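Local coordinates for protein DR2417 (PDB 4XWW) that probably degrades and matures RNA as a 5'-3' exonuclease, and possibly an endonuclease, of the metallo-beta-lactamase superfamily, at residues L334-N345 with L361-P371; T394-W402 with V435-R443. All coordinates share one frame; numbering follows the deposited sequence.

Interaction 1: L334-N345 with L361-P371; sequences LRRGDTVILSSN and LYEIGVDVVYP
Val340 and Val369 sit at the middle of a ladder of four backbone hydrogen bonds that zips residues 338-342 to 367-369 in parallel. Asp367 lies between two rungs: its N bonds to Asp338 O, and its O receives Val340 N at 2.8 Å. Val369, two residues on, does the same, N to Val340 O and O from Leu342 N. On one face of the strand pair Ile341 and Val369 run abreast, with CG1 of Ile341 3.9 Å from CB of Val369. On the other, Val340 CG1 meets Leu361 CD1 at 3.8 Å, the Val340 side chain standing roughly perpendicular to that of Leu361, and Leu334 CD1 presses on Leu361 CD2 at an unusually close 3.4 Å. This is a beta-alpha-beta crossover: helix 351-364 links the strands, and 367-369 forms one edge of the parallel sheet of the beta-CASP domain. At the C-terminal end of the helix, the chain of Arg336 bends at chi3 (-132°) and lays a face of its guanidinium over Ile364 O. Water 3 joins Gly337 N, Gly365 O and Asp367 OD1. Further out, Arg239 pairs with Asp338 OD2, which also takes Arg335 N, while Glu214 of the second subunit bonds to Tyr370 OH.

Interaction 2: T394-W402 with V435-R443; sequences TRPKFFLPW and VNLGPDEFR
Lys397 reaches residues 439 and 440 with an extended chain, CG anti to the backbone N (chi1 -176°). Lys397 NZ makes a salt bridge to Asp440 OD1, on the anti side but tilted about 32° out of the carboxylate plane, and a 2.6 Å hydrogen bond to Pro439 O, in the carbonyl plane on a lone pair. Lys424 also pairs with Asp440 OD1, so two positive charges share this oxygen. Next comes Phe398, whose ring has Lys397 CG over one face and Phe442 CB over the other, the latter 3.4 Å from the ring centroid. This last CH-pi contact is reciprocal: Phe398 CB lies over the face of the Phe442 ring, 3.6 Å from its centroid. The two rings, 20° from parallel, are slid so far apart that they barely overlap. Leu437 CD1 touches Phe398 CD2 at 3.7 Å. The CB of Phe399 points away from the hairpin, but its carbonyl O faces the edge of the Phe442 ring, and Leu400 CG meets the same ring in its plane, 3.7 Å from CZ. Strand 398-402 and hairpin 433-447 belong to different sheets, packed face to face as in the beta-sandwich core of the metallo-beta-lactamase fold.

Overall arrangement
The two contacts lie on opposite sides of the chain's centre, with their own centres 48 Å apart and their nearest atoms about 19 Å apart. Interaction 1 builds an edge of the beta-CASP sheet and interaction 2 packs the two sheets of the metallo-beta-lactamase part together. Neither contact touches the bound RNA: nearest atoms are about 5 Å away for interaction 1 and about 9 Å for interaction 2. At the end of interaction 1, the Asn345 side chain comes about 4 Å from that of His377, a predicted substrate-binding residue. In interaction 2, strand 398-402 leads directly to the zinc ligand His403, whose side chain is about 10 Å from that of Leu400.

Interaction 1: L334-N345 with L361-P371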
loop_
_atom_site.group_PDB
_atom_site.type_symbol
_atom_site.label_atom_id
_atom_site.label_comp_id
_atom_site.label_asym_id
_atom_site.label_seq_id
_atom_site.Cartn_x
_atom_site.Cartn_y
_atom_site.Cartn_z
ATOM N N LEU A 334 12.452 22.455 8.301
ATOM C CA LEU A 334 11.423 23.008 7.425
ATOM C C LEU A 334 10.601 24.078 8.139
ATOM O O LEU A 334 10.501 24.079 9.371
ATOM C CB LEU A 334 10.497 21.903 6.917
ATOM C CG LEU A 334 11.163 20.876 5.993
ATOM C CD1 LEU A 334 10.141 19.935 5.407
ATOM C CD2 LEU A 334 11.932 21.556 4.879
ATOM N N ARG A 335 10.017 24.988 7.361
ATOM C CA ARG A 335 9.158 26.042 7.915
ATOM C C ARG A 335 8.167 26.545 6.866
ATOM O O ARG A 335 8.367 26.335 5.659
ATOM C CB ARG A 335 10.002 27.207 8.454
ATOM C CG ARG A 335 11.123 27.687 7.529
ATOM C CD ARG A 335 11.844 28.909 8.129
ATOM N NE ARG A 335 13.245 29.009 7.708
ATOM C CZ ARG A 335 13.662 29.641 6.616
ATOM N NH1 ARG A 335 12.792 30.237 5.812
ATOM N NH2 ARG A 335 14.957 29.693 6.330
ATOM N N ARG A 336 7.108 27.212 7.324
ATOM C CA ARG A 336 6.155 27.837 6.408
ATOM C C ARG A 336 6.880 28.750 5.443
ATOM O O ARG A 336 7.664 29.585 5.873
ATOM C CB ARG A 336 5.113 28.651 7.162
ATOM C CG ARG A 336 3.853 27.916 7.460
ATOM C CD ARG A 336 2.907 28.712 8.351
ATOM N NE ARG A 336 2.452 27.847 9.430
ATOM C CZ ARG A 336 1.553 26.887 9.263
ATOM N NH1 ARG A 336 1.004 26.699 8.073
ATOM N NH2 ARG A 336 1.191 26.130 10.290
ATOM N N GLY A 337 6.601 28.608 4.152
ATOM C CA GLY A 337 7.288 29.386 3.143
ATOM C C GLY A 337 8.182 28.517 2.277
ATOM O O GLY A 337 8.399 28.823 1.109
ATOM N N ASP A 338 8.711 27.442 2.855
ATOM C CA ASP A 338 9.437 26.435 2.070
ATOM C C ASP A 338 8.539 25.766 1.041
ATOM O O ASP A 338 7.335 25.591 1.261
ATOM C CB ASP A 338 10.037 25.340 2.974
ATOM C CG ASP A 338 11.200 25.842 3.834
ATOM O OD1 ASP A 338 11.818 26.859 3.466
ATOM O OD2 ASP A 338 11.481 25.245 4.899
ATOM N N THR A 339 9.142 25.362 -0.073
ATOM C CA THR A 339 8.471 24.539 -1.070
ATOM C C THR A 339 9.138 23.174 -1.131
ATOM O O THR A 339 10.361 23.084 -1.265
ATOM C CB THR A 339 8.495 25.211 -2.463
ATOM O OG1 THR A 339 7.866 26.500 -2.366
ATOM C CG2 THR A 339 7.744 24.373 -3.486
ATOM N N VAL A 340 8.339 22.114 -1.033
ATOM C CA VAL A 340 8.871 20.762 -1.220
ATOM C C VAL A 340 8.261 20.135 -2.459
ATOM O O VAL A 340 7.036 20.087 -2.618
ATOM C CB VAL A 340 8.622 19.867 -0.006
ATOM C CG1 VAL A 340 9.018 18.393 -0.337
ATOM C CG2 VAL A 340 9.415 20.394 1.162
ATOM N N ILE A 341 9.126 19.686 -3.369
ATOM C CA ILE A 341 8.674 19.075 -4.612
ATOM C C ILE A 341 9.012 17.589 -4.607
ATOM O O ILE A 341 10.181 17.209 -4.460
ATOM C CB ILE A 341 9.335 19.726 -5.845
ATOM C CG1 ILE A 341 9.036 21.230 -5.929
ATOM C CG2 ILE A 341 8.929 19.002 -7.140
ATOM C CD1 ILE A 341 9.973 21.973 -6.917
ATOM N N LEU A 342 7.992 16.756 -4.792
ATOM C CA LEU A 342 8.194 15.320 -4.975
ATOM C C LEU A 342 8.238 15.020 -6.467
ATOM O O LEU A 342 7.199 14.885 -7.107
ATOM C CB LEU A 342 7.076 14.511 -4.292
ATOM C CG LEU A 342 6.776 14.901 -2.845
ATOM C CD1 LEU A 342 5.715 13.971 -2.194
ATOM C CD2 LEU A 342 8.020 14.931 -2.019
ATOM N N SER A 343 9.448 14.969 -7.026
ATOM C CA SER A 343 9.641 14.708 -8.452
ATOM C C SER A 343 9.704 13.198 -8.659
ATOM O O SER A 343 10.747 12.651 -9.008
ATOM C CB SER A 343 10.912 15.402 -8.959
ATOM O OG SER A 343 11.019 15.358 -10.378
ATOM N N SER A 344 8.567 12.544 -8.444
ATOM C CA SER A 344 8.460 11.086 -8.391
ATOM C C SER A 344 6.999 10.715 -8.168
ATOM O O SER A 344 6.188 11.562 -7.818
ATOM C CB SER A 344 9.310 10.494 -7.267
ATOM O OG SER A 344 8.928 11.048 -6.028
ATOM N N ASN A 345 6.690 9.443 -8.382
ATOM C CA ASN A 345 5.400 8.873 -8.075
ATOM C C ASN A 345 5.675 7.726 -7.136
ATOM O O ASN A 345 6.678 7.037 -7.291
ATOM C CB ASN A 345 4.692 8.354 -9.326
ATOM C CG ASN A 345 3.908 9.415 -10.046
ATOM O OD1 ASN A 345 3.250 10.255 -9.430
ATOM N ND2 ASN A 345 3.942 9.358 -11.374
ATOM N N LEU A 361 4.285 17.211 5.804
ATOM C CA LEU A 361 4.693 18.437 5.129
ATOM C C LEU A 361 3.571 19.478 5.175
ATOM O O LEU A 361 3.823 20.632 5.510
ATOM C CB LEU A 361 5.110 18.151 3.681
ATOM C CG LEU A 361 6.352 17.281 3.578
ATOM C CD1 LEU A 361 6.574 16.820 2.112
ATOM C CD2 LEU A 361 7.584 18.030 4.111
ATOM N N TYR A 362 2.335 19.066 4.880
ATOM C CA TYR A 362 1.203 19.992 4.937
ATOM C C TYR A 362 1.030 20.573 6.336
ATOM O O TYR A 362 0.709 21.750 6.489
ATOM C CB TYR A 362 -0.116 19.315 4.498
ATOM C CG TYR A 362 -0.365 19.348 3.010
ATOM C CD1 TYR A 362 -0.852 20.496 2.387
ATOM C CD2 TYR A 362 -0.100 18.235 2.221
ATOM C CE1 TYR A 362 -1.084 20.534 1.028
ATOM C CE2 TYR A 362 -0.319 18.266 0.850
ATOM C CZ TYR A 362 -0.807 19.414 0.263
ATOM O OH TYR A 362 -1.025 19.430 -1.091
ATOM N N GLU A 363 1.245 19.754 7.363
ATOM C CA GLU A 363 1.053 20.232 8.721
ATOM C C GLU A 363 2.144 21.216 9.135
ATOM O O GLU A 363 1.889 22.121 9.938
ATOM C CB GLU A 363 0.960 19.053 9.696
ATOM C CG GLU A 363 -0.335 18.274 9.504
ATOM C CD GLU A 363 -0.625 17.299 10.622
ATOM O OE1 GLU A 363 0.168 16.352 10.793
ATOM O OE2 GLU A 363 -1.652 17.483 11.317
ATOM N N ILE A 364 3.345 21.062 8.573
ATOM C CA ILE A 364 4.405 22.029 8.856
ATOM C C ILE A 364 4.029 23.360 8.217
ATOM O O ILE A 364 4.299 24.432 8.779
ATOM C CB ILE A 364 5.781 21.542 8.343
ATOM C CG1 ILE A 364 6.276 20.373 9.200
ATOM C CG2 ILE A 364 6.821 22.675 8.385
ATOM C CD1 ILE A 364 7.551 19.708 8.671
ATOM N N GLY A 365 3.391 23.276 7.057
ATOM C CA GLY A 365 2.939 24.454 6.339
ATOM C C GLY A 365 3.764 24.790 5.115
ATOM O O GLY A 365 3.656 25.881 4.561
ATOM N N VAL A 366 4.577 23.845 4.668
ATOM C CA VAL A 366 5.315 24.059 3.429
ATOM C C VAL A 366 4.352 23.915 2.241
ATOM O O VAL A 366 3.291 23.283 2.341
ATOM C CB VAL A 366 6.524 23.094 3.289
ATOM C CG1 VAL A 366 7.281 22.989 4.607
ATOM C CG2 VAL A 366 6.094 21.719 2.780
ATOM N N ASP A 367 4.687 24.561 1.138
ATOM C CA ASP A 367 3.969 24.322 -0.099
ATOM C C ASP A 367 4.426 22.975 -0.645
ATOM O O ASP A 367 5.620 22.747 -0.788
ATOM C CB ASP A 367 4.225 25.445 -1.109
ATOM C CG ASP A 367 3.745 26.801 -0.611
ATOM O OD1 ASP A 367 3.172 26.862 0.496
ATOM O OD2 ASP A 367 3.937 27.805 -1.329
ATOM N N VAL A 368 3.483 22.072 -0.933
ATOM C CA VAL A 368 3.828 20.713 -1.329
ATOM C C VAL A 368 3.394 20.496 -2.764
ATOM O O VAL A 368 2.230 20.713 -3.114
ATOM C CB VAL A 368 3.160 19.643 -0.433
ATOM C CG1 VAL A 368 3.887 18.304 -0.583
ATOM C CG2 VAL A 368 3.122 20.100 1.024
ATOM N N VAL A 369 4.341 20.051 -3.582
ATOM C CA VAL A 369 4.172 19.967 -5.025
ATOM C C VAL A 369 4.455 18.544 -5.493
ATOM O O VAL A 369 5.563 18.032 -5.298
ATOM C CB VAL A 369 5.124 20.967 -5.737
ATOM C CG1 VAL A 369 5.075 20.792 -7.240
ATOM C CG2 VAL A 369 4.756 22.391 -5.356
ATOM N N TYR A 370 3.467 17.913 -6.121
ATOM C CA TYR A 370 3.618 16.513 -6.584
ATOM C C TYR A 370 2.631 16.180 -7.687
ATOM O O TYR A 370 1.669 16.932 -7.914
ATOM C CB TYR A 370 3.428 15.530 -5.421
ATOM C CG TYR A 370 2.212 15.863 -4.579
ATOM C CD1 TYR A 370 0.925 15.552 -5.019
ATOM C CD2 TYR A 370 2.351 16.515 -3.369
ATOM C CE1 TYR A 370 -0.193 15.887 -4.247
ATOM C CE2 TYR A 370 1.252 16.838 -2.592
ATOM C CZ TYR A 370 -0.016 16.524 -3.033
ATOM O OH TYR A 370 -1.090 16.880 -2.249
ATOM N N PRO A 371 2.868 15.069 -8.412
ATOM C CA PRO A 371 1.897 14.651 -9.430
ATOM C C PRO A 371 0.673 14.056 -8.753
ATOM O O PRO A 371 0.814 13.515 -7.674
ATOM C CB PRO A 371 2.650 13.579 -10.228
ATOM C CG PRO A 371 4.089 13.758 -9.855
ATOM C CD PRO A 371 4.077 14.221 -8.448
HETATM O O HOH W 1 -0.276 24.025 8.044
HETATM O O HOH W 2 1.125 27.709 5.653
HETATM O O HOH W 3 4.058 27.779 2.958
HETATM O O HOH W 4 5.564 27.698 -3.457
HETATM O O HOH W 5 2.003 11.185 -7.222
#

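Interaction 2: T394-W402 with V435-R443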
loop_
_atom_site.group_PDB
_atom_site.type_symbol
_atom_site.label_atom_id
_atom_site.label_comp_id
_atom_site.label_asym_id
_atom_site.label_seq_id
_atom_site.Cartn_x
_atom_site.Cartn_y
_atom_site.Cartn_z
ATOM N N THR A 394 10.319 -3.845 -35.228
ATOM C CA THR A 394 11.046 -5.116 -35.195
ATOM C C THR A 394 10.326 -6.245 -35.924
ATOM O O THR A 394 10.982 -7.188 -36.406
ATOM C CB THR A 394 11.345 -5.568 -33.765
ATOM O OG1 THR A 394 10.139 -5.552 -32.999
ATOM C CG2 THR A 394 12.370 -4.646 -33.127
ATOM N N ARG A 395 9.000 -6.164 -36.014
ATOM C CA ARG A 395 8.228 -7.187 -36.734
ATOM C C ARG A 395 8.651 -8.609 -36.352
ATOM O O ARG A 395 8.989 -9.413 -37.223
ATOM C CB ARG A 395 8.376 -7.002 -38.252
ATOM C CG ARG A 395 7.479 -5.918 -38.830
ATOM C CD ARG A 395 8.235 -5.002 -39.793
ATOM N NE ARG A 395 8.899 -5.725 -40.873
ATOM C CZ ARG A 395 9.977 -5.277 -41.511
ATOM N NH1 ARG A 395 10.512 -4.116 -41.162
ATOM N NH2 ARG A 395 10.528 -5.989 -42.490
ATOM N N PRO A 396 8.657 -8.925 -35.048
ATOM C CA PRO A 396 9.282 -10.174 -34.604
ATOM C C PRO A 396 8.424 -11.397 -34.904
ATOM O O PRO A 396 7.191 -11.327 -34.907
ATOM C CB PRO A 396 9.415 -9.970 -33.095
ATOM C CG PRO A 396 8.196 -9.186 -32.763
ATOM C CD PRO A 396 8.011 -8.222 -33.921
ATOM N N LYS A 397 9.068 -12.527 -35.136
ATOM C CA LYS A 397 8.319 -13.758 -35.320
ATOM C C LYS A 397 7.742 -14.202 -33.984
ATOM O O LYS A 397 6.584 -14.603 -33.909
ATOM C CB LYS A 397 9.192 -14.855 -35.920
ATOM C CG LYS A 397 8.429 -16.145 -36.233
ATOM C CD LYS A 397 9.259 -17.067 -37.155
ATOM C CE LYS A 397 8.431 -18.282 -37.609
ATOM N NZ LYS A 397 9.225 -19.296 -38.359
ATOM N N PHE A 398 8.543 -14.106 -32.925
ATOM C CA PHE A 398 8.111 -14.575 -31.612
ATOM C C PHE A 398 8.283 -13.473 -30.571
ATOM O O PHE A 398 9.110 -12.583 -30.748
ATOM C CB PHE A 398 8.895 -15.827 -31.239
ATOM C CG PHE A 398 8.665 -16.980 -32.193
ATOM C CD1 PHE A 398 7.381 -17.434 -32.426
ATOM C CD2 PHE A 398 9.724 -17.597 -32.851
ATOM C CE1 PHE A 398 7.153 -18.495 -33.299
ATOM C CE2 PHE A 398 9.508 -18.657 -33.735
ATOM C CZ PHE A 398 8.213 -19.108 -33.956
ATOM N N PHE A 399 7.496 -13.504 -29.499
ATOM C CA PHE A 399 7.490 -12.382 -28.576
ATOM C C PHE A 399 7.401 -12.850 -27.120
ATOM O O PHE A 399 6.534 -13.661 -26.768
ATOM C CB PHE A 399 6.331 -11.447 -28.957
ATOM C CG PHE A 399 6.152 -10.254 -28.054
ATOM C CD1 PHE A 399 7.238 -9.547 -27.565
ATOM C CD2 PHE A 399 4.876 -9.821 -27.741
ATOM C CE1 PHE A 399 7.042 -8.435 -26.739
ATOM C CE2 PHE A 399 4.668 -8.718 -26.933
ATOM C CZ PHE A 399 5.751 -8.026 -26.422
ATOM N N LEU A 400 8.320 -12.336 -26.293
ATOM C CA LEU A 400 8.341 -12.576 -24.852
ATOM C C LEU A 400 8.205 -11.271 -24.087
ATOM O O LEU A 400 9.201 -10.605 -23.811
ATOM C CB LEU A 400 9.643 -13.251 -24.407
ATOM C CG LEU A 400 9.841 -14.756 -24.519
ATOM C CD1 LEU A 400 11.220 -15.113 -23.965
ATOM C CD2 LEU A 400 8.761 -15.490 -23.742
ATOM N N PRO A 401 6.972 -10.902 -23.726
ATOM C CA PRO A 401 6.818 -9.709 -22.885
ATOM C C PRO A 401 7.447 -9.962 -21.515
ATOM O O PRO A 401 7.228 -11.016 -20.904
ATOM C CB PRO A 401 5.299 -9.524 -22.809
ATOM C CG PRO A 401 4.726 -10.871 -23.210
ATOM C CD PRO A 401 5.686 -11.429 -24.203
ATOM N N TRP A 402 8.203 -8.980 -21.033
ATOM C CA TRP A 402 9.158 -9.177 -19.951
ATOM C C TRP A 402 9.101 -7.980 -18.983
ATOM O O TRP A 402 8.419 -6.999 -19.282
ATOM C CB TRP A 402 10.561 -9.401 -20.588
ATOM C CG TRP A 402 11.730 -9.095 -19.716
ATOM C CD1 TRP A 402 12.331 -9.939 -18.821
ATOM C CD2 TRP A 402 12.461 -7.871 -19.671
ATOM N NE1 TRP A 402 13.367 -9.299 -18.196
ATOM C CE2 TRP A 402 13.469 -8.025 -18.700
ATOM C CE3 TRP A 402 12.363 -6.654 -20.360
ATOM C CZ2 TRP A 402 14.385 -7.011 -18.396
ATOM C CZ3 TRP A 402 13.263 -5.624 -20.039
ATOM C CH2 TRP A 402 14.256 -5.820 -19.063
ATOM N N VAL A 435 12.417 -21.650 -22.270
ATOM C CA VAL A 435 11.733 -21.280 -23.495
ATOM C C VAL A 435 12.591 -21.717 -24.675
ATOM O O VAL A 435 13.709 -21.226 -24.867
ATOM C CB VAL A 435 11.444 -19.770 -23.562
ATOM C CG1 VAL A 435 10.679 -19.435 -24.840
ATOM C CG2 VAL A 435 10.641 -19.329 -22.325
ATOM N N ASN A 436 12.083 -22.664 -25.455
ATOM C CA ASN A 436 12.843 -23.157 -26.595
ATOM C C ASN A 436 12.600 -22.342 -27.842
ATOM O O ASN A 436 11.464 -22.091 -28.222
ATOM C CB ASN A 436 12.523 -24.623 -26.861
ATOM C CG ASN A 436 13.481 -25.542 -26.161
ATOM O OD1 ASN A 436 13.295 -25.872 -24.995
ATOM N ND2 ASN A 436 14.540 -25.927 -26.854
ATOM N N LEU A 437 13.686 -21.939 -28.486
ATOM C CA LEU A 437 13.579 -21.054 -29.628
ATOM C C LEU A 437 14.365 -21.612 -30.803
ATOM O O LEU A 437 15.553 -21.905 -30.686
ATOM C CB LEU A 437 14.070 -19.648 -29.261
ATOM C CG LEU A 437 14.055 -18.594 -30.374
ATOM C CD1 LEU A 437 12.645 -18.101 -30.590
ATOM C CD2 LEU A 437 14.984 -17.436 -30.061
ATOM N N GLY A 438 13.672 -21.778 -31.922
ATOM C CA GLY A 438 14.293 -22.156 -33.175
ATOM C C GLY A 438 13.678 -21.337 -34.289
ATOM O O GLY A 438 12.785 -20.532 -34.045
ATOM N N PRO A 439 14.155 -21.530 -35.526
ATOM C CA PRO A 439 13.627 -20.766 -36.661
ATOM C C PRO A 439 12.105 -20.834 -36.786
ATOM O O PRO A 439 11.495 -19.856 -37.219
ATOM C CB PRO A 439 14.318 -21.428 -37.858
ATOM C CG PRO A 439 15.649 -21.827 -37.288
ATOM C CD PRO A 439 15.329 -22.337 -35.908
ATOM N N ASP A 440 11.507 -21.959 -36.401
ATOM C CA ASP A 440 10.055 -22.081 -36.364
ATOM C C ASP A 440 9.596 -22.812 -35.107
ATOM O O ASP A 440 8.629 -23.573 -35.138
ATOM C CB ASP A 440 9.525 -22.809 -37.602
ATOM C CG ASP A 440 8.034 -22.587 -37.796
ATOM O OD1 ASP A 440 7.598 -21.438 -37.573
ATOM O OD2 ASP A 440 7.302 -23.545 -38.133
ATOM N N GLU A 441 10.304 -22.594 -34.004
ATOM C CA GLU A 441 9.939 -23.206 -32.733
ATOM C C GLU A 441 9.921 -22.143 -31.658
ATOM O O GLU A 441 10.813 -21.307 -31.598
ATOM C CB GLU A 441 10.916 -24.321 -32.344
ATOM C CG GLU A 441 10.570 -24.988 -31.004
ATOM C CD GLU A 441 11.475 -26.163 -30.665
ATOM O OE1 GLU A 441 12.323 -26.522 -31.509
ATOM O OE2 GLU A 441 11.331 -26.731 -29.557
ATOM N N PHE A 442 8.906 -22.192 -30.811
ATOM C CA PHE A 442 8.778 -21.242 -29.717
ATOM C C PHE A 442 7.824 -21.839 -28.697
ATOM O O PHE A 442 6.602 -21.740 -28.835
ATOM C CB PHE A 442 8.278 -19.893 -30.232
ATOM C CG PHE A 442 8.317 -18.782 -29.195
ATOM C CD1 PHE A 442 9.502 -18.493 -28.523
ATOM C CD2 PHE A 442 7.195 -18.021 -28.920
ATOM C CE1 PHE A 442 9.559 -17.463 -27.581
ATOM C CE2 PHE A 442 7.243 -16.993 -27.981
ATOM C CZ PHE A 442 8.428 -16.718 -27.314
ATOM N N ARG A 443 8.383 -22.488 -27.684
ATOM C CA ARG A 443 7.560 -23.163 -26.686
ATOM C C ARG A 443 8.296 -23.321 -25.367
ATOM O O ARG A 443 9.525 -23.315 -25.324
ATOM C CB ARG A 443 7.140 -24.544 -27.201
ATOM C CG ARG A 443 8.328 -25.412 -27.519
ATOM C CD ARG A 443 7.947 -26.794 -28.025
ATOM N NE ARG A 443 9.129 -27.647 -28.077
ATOM C CZ ARG A 443 9.450 -28.539 -27.144
ATOM N NH1 ARG A 443 8.667 -28.715 -26.089
ATOM N NH2 ARG A 443 10.555 -29.263 -27.274
#